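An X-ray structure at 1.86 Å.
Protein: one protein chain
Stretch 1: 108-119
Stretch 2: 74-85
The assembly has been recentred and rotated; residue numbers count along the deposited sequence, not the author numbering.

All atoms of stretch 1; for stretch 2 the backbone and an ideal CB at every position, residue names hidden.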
# COMPACT_ATOMS: atom_id res chain seq x y z
N PRO A 108 3.08 9.25 10.50
CA PRO A 108 2.01 10.13 10.03
C PRO A 108 0.58 9.61 10.23
O PRO A 108 -0.36 10.39 10.31
CB PRO A 108 2.36 10.36 8.56
CG PRO A 108 3.09 9.10 8.18
CD PRO A 108 3.96 8.84 9.38
N LEU A 109 0.41 8.29 10.31
CA LEU A 109 -0.93 7.76 10.52
C LEU A 109 -1.43 8.23 11.89
O LEU A 109 -2.61 8.49 12.08
CB LEU A 109 -0.95 6.23 10.47
CG LEU A 109 -0.64 5.60 9.10
CD1 LEU A 109 -0.86 4.10 9.20
CD2 LEU A 109 -1.54 6.20 8.03
N VAL A 110 -0.50 8.33 12.83
CA VAL A 110 -0.85 8.79 14.18
C VAL A 110 -0.94 10.32 14.24
O VAL A 110 -1.95 10.87 14.67
CB VAL A 110 0.21 8.34 15.22
CG1 VAL A 110 -0.04 9.03 16.55
CG2 VAL A 110 0.17 6.83 15.38
N THR A 111 0.13 10.98 13.81
CA THR A 111 0.21 12.44 13.88
C THR A 111 -0.67 13.26 12.96
O THR A 111 -1.05 14.38 13.31
CB THR A 111 1.67 12.91 13.67
OG1 THR A 111 2.08 12.64 12.32
CG2 THR A 111 2.60 12.18 14.62
N ARG A 112 -1.01 12.73 11.78
CA ARG A 112 -1.82 13.49 10.84
C ARG A 112 -3.28 13.06 10.70
O ARG A 112 -4.14 13.87 10.37
CB ARG A 112 -1.19 13.44 9.45
CG ARG A 112 0.25 13.89 9.40
CD ARG A 112 0.39 15.37 9.70
NE ARG A 112 1.77 15.80 9.53
CZ ARG A 112 2.17 17.07 9.52
NH1 ARG A 112 1.28 18.05 9.69
NH2 ARG A 112 3.45 17.37 9.34
N LEU A 113 -3.55 11.78 10.95
CA LEU A 113 -4.90 11.26 10.79
C LEU A 113 -5.63 10.90 12.08
O LEU A 113 -6.67 11.48 12.40
CB LEU A 113 -4.86 10.06 9.84
CG LEU A 113 -4.40 10.41 8.41
CD1 LEU A 113 -4.19 9.14 7.61
CD2 LEU A 113 -5.43 11.32 7.74
N ALA A 114 -5.11 9.93 12.82
CA ALA A 114 -5.75 9.51 14.07
C ALA A 114 -5.85 10.68 15.05
O ALA A 114 -6.83 10.79 15.80
CB ALA A 114 -4.97 8.36 14.70
N SER A 115 -4.84 11.54 15.05
CA SER A 115 -4.81 12.68 15.96
C SER A 115 -5.87 13.71 15.61
O SER A 115 -6.13 14.63 16.38
CB SER A 115 -3.44 13.35 15.92
OG SER A 115 -3.25 14.01 14.67
N GLN A 116 -6.48 13.56 14.43
CA GLN A 116 -7.51 14.47 13.98
C GLN A 116 -8.90 13.85 14.00
O GLN A 116 -9.85 14.42 13.46
CB GLN A 116 -7.19 14.98 12.58
CG GLN A 116 -5.96 15.88 12.50
CD GLN A 116 -6.02 17.07 13.45
OE1 GLN A 116 -7.10 17.63 13.69
NE2 GLN A 116 -4.87 17.47 13.97
N GLY A 117 -9.02 12.67 14.61
CA GLY A 117 -10.33 12.03 14.70
C GLY A 117 -10.63 10.90 13.74
O GLY A 117 -11.76 10.41 13.69
N TYR A 118 -9.63 10.48 12.97
CA TYR A 118 -9.84 9.38 12.03
C TYR A 118 -9.47 8.04 12.65
O TYR A 118 -8.38 7.88 13.20
CB TYR A 118 -8.98 9.57 10.77
CG TYR A 118 -9.41 10.70 9.87
CD1 TYR A 118 -9.03 12.01 10.13
CD2 TYR A 118 -10.20 10.44 8.74
CE1 TYR A 118 -9.43 13.05 9.29
CE2 TYR A 118 -10.61 11.48 7.90
CZ TYR A 118 -10.22 12.78 8.18
OH TYR A 118 -10.62 13.80 7.35
N VAL A 119 -10.39 7.08 12.60
CA VAL A 119 -10.08 5.75 13.10
C VAL A 119 -9.32 5.13 11.93
O VAL A 119 -9.81 5.16 10.79
CB VAL A 119 -11.36 4.93 13.39
CG1 VAL A 119 -11.00 3.49 13.74
CG2 VAL A 119 -12.13 5.56 14.54
N UNK A 74 -11.47 17.09 23.49
CA UNK A 74 -11.71 17.93 22.32
C UNK A 74 -11.89 17.04 21.11
O UNK A 74 -11.85 17.50 19.97
CB UNK A 74 -10.57 18.92 22.10
N UNK A 75 -12.11 15.75 21.37
CA UNK A 75 -12.22 14.78 20.30
C UNK A 75 -13.36 13.77 20.43
O UNK A 75 -13.14 12.56 20.30
CB UNK A 75 -10.90 14.02 20.20
N UNK A 76 -14.57 14.24 20.70
CA UNK A 76 -15.70 13.33 20.83
C UNK A 76 -16.05 12.78 19.45
O UNK A 76 -15.78 13.41 18.43
CB UNK A 76 -16.90 14.03 21.46
N UNK A 77 -16.66 11.59 19.42
CA UNK A 77 -17.04 11.00 18.15
C UNK A 77 -18.27 11.67 17.57
O UNK A 77 -18.67 12.74 18.04
CB UNK A 77 -17.29 9.50 18.32
N UNK A 78 -18.90 11.08 16.54
CA UNK A 78 -18.53 9.81 15.89
C UNK A 78 -17.32 10.03 14.98
O UNK A 78 -17.07 11.15 14.55
CB UNK A 78 -19.70 9.24 15.09
N UNK A 79 -16.60 8.96 14.68
CA UNK A 79 -15.41 9.05 13.84
C UNK A 79 -15.54 8.28 12.54
O UNK A 79 -16.19 7.24 12.48
CB UNK A 79 -14.19 8.54 14.61
N UNK A 80 -14.92 8.78 11.47
CA UNK A 80 -14.98 8.08 10.18
C UNK A 80 -13.98 6.93 10.29
O UNK A 80 -13.06 6.98 11.10
CB UNK A 80 -14.66 9.00 9.00
N UNK A 81 -14.17 5.88 9.49
CA UNK A 81 -13.27 4.73 9.50
C UNK A 81 -12.42 4.76 8.24
O UNK A 81 -12.95 4.64 7.13
CB UNK A 81 -14.05 3.42 9.60
N UNK A 82 -11.11 4.91 8.40
CA UNK A 82 -10.19 4.97 7.27
C UNK A 82 -9.36 3.70 7.14
O UNK A 82 -8.58 3.36 8.03
CB UNK A 82 -9.27 6.18 7.41
N UNK A 83 -9.54 2.99 6.02
CA UNK A 83 -8.77 1.78 5.77
C UNK A 83 -7.47 2.22 5.12
O UNK A 83 -7.49 3.03 4.19
CB UNK A 83 -9.53 0.78 4.89
N UNK A 84 -6.36 1.68 5.59
CA UNK A 84 -5.04 2.06 5.08
C UNK A 84 -4.21 0.94 4.48
O UNK A 84 -4.17 -0.17 5.01
CB UNK A 84 -4.23 2.70 6.21
N UNK A 85 -3.54 1.24 3.37
CA UNK A 85 -2.68 0.27 2.72
C UNK A 85 -1.22 0.68 2.92
O UNK A 85 -0.82 1.77 2.52
CB UNK A 85 -3.02 0.15 1.23

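Position 74 has nothing of stretch 1 within reach of its CB, so the contact sets no demand. It is Arg74.

Position 75 points toward stretch 1, but its CB is still distant. A small or medium side chain could reach the turn at Gly117. The residue is Cys75, with SG 4.3 Å from Gly117 CA. It is also bonded covalently to a group elsewhere in the structure.

Positions 76 and 77 are free as far as stretch 1 is concerned. They are Ser76 and Gly77. Position 78 also finds no partner, but the peptide bond before it is cis, which favours proline. It is Pro78.

Position 79 points toward stretch 1. Its ideal CB lies 3.2 Å from Gly117 O, which is tight, and 3.6 Å from Val119 CG2. A side chain that can run past Gly117, where stretch 1 has no side chain, would suit, such as an aromatic one. It is Tyr79, with chi1 in m. Tyr79 OH donates a very short hydrogen bond of 2.4 Å to Cys75 O.

Position 80 points sideways. Its carbonyl O accepts from Val119 N at 3.1 Å. Its own N is not needed for pairing with stretch 1, and phi is -78°, so proline is allowed, as are other apolar residues that can meet the Tyr118 ring. It is Pro80. Pro80 CG lies 3.6 Å from Tyr118 CD2, and Pro80 CD lies 3.4 Å from Gly117 O, which has no hydrogen-bond partner in the model.

Position 81 forms a parallel bridge with Val119, and the two side chains share a sheet face. A branched or flexible apolar residue would suit. It is Leu81. Leu81 CD1 meets Val119 CG1 at 3.6 Å.

Position 82 must keep its N-H, which donates to Val119 O at 2.7 Å, so proline is unsuitable. Its CB points toward stretch 1, with Leu113 and the Tyr118 ring nearby. Medium apolar residues fit. It is Leu82, with CD2 3.6 Å from Leu113 CD1.

Position 83 faces away, so stretch 1 leaves the choice open. It is Gly83.

Position 84 points toward stretch 1, with its ideal CB 4.7 Å from Leu109 CD1. A large apolar or aromatic side chain could cover that leucine. It is Trp84. Leu109 CD2 sits over one ring face, 3.6 Å from Trp84 CD2, in a CH-pi contact.

Position 85 is out of reach. It is Gly85.

Stretch 2, residues 74-85: RCSGPYPLLGWG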
# COMPACT_ATOMS: atom_id res chain seq x y z
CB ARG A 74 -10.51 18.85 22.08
CG ARG A 74 -10.03 19.59 23.31
CD ARG A 74 -8.78 20.40 22.99
NE ARG A 74 -8.24 21.07 24.18
CZ ARG A 74 -7.18 21.87 24.16
NH1 ARG A 74 -6.54 22.11 23.03
NH2 ARG A 74 -6.76 22.43 25.29
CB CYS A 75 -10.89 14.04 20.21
SG CYS A 75 -10.72 12.83 18.88
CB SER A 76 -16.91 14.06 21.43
OG SER A 76 -17.30 15.14 20.59
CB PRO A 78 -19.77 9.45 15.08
CG PRO A 78 -20.88 10.27 15.69
CD PRO A 78 -20.20 11.55 16.03
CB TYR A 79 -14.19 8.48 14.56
CG TYR A 79 -14.02 8.94 15.99
CD1 TYR A 79 -13.70 10.26 16.28
CD2 TYR A 79 -14.17 8.04 17.04
CE1 TYR A 79 -13.54 10.68 17.60
CE2 TYR A 79 -14.01 8.44 18.36
CZ TYR A 79 -13.69 9.76 18.64
OH TYR A 79 -13.54 10.17 19.94
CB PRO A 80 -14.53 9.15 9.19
CG PRO A 80 -13.53 9.94 9.99
CD PRO A 80 -14.24 10.08 11.32
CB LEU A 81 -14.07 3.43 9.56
CG LEU A 81 -13.24 2.13 9.53
CD1 LEU A 81 -12.36 2.07 10.76
CD2 LEU A 81 -14.18 0.93 9.49
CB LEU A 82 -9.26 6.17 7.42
CG LEU A 82 -8.16 6.33 6.35
CD1 LEU A 82 -8.79 6.59 5.00
CD2 LEU A 82 -7.24 7.48 6.74
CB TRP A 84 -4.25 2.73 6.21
CG TRP A 84 -2.82 3.03 5.87
CD1 TRP A 84 -1.72 2.27 6.16
CD2 TRP A 84 -2.34 4.18 5.16
NE1 TRP A 84 -0.58 2.87 5.67
CE2 TRP A 84 -0.94 4.05 5.05
CE3 TRP A 84 -2.96 5.31 4.60
CZ2 TRP A 84 -0.14 5.00 4.40
CZ3 TRP A 84 -2.17 6.26 3.96
CH2 TRP A 84 -0.78 6.10 3.87
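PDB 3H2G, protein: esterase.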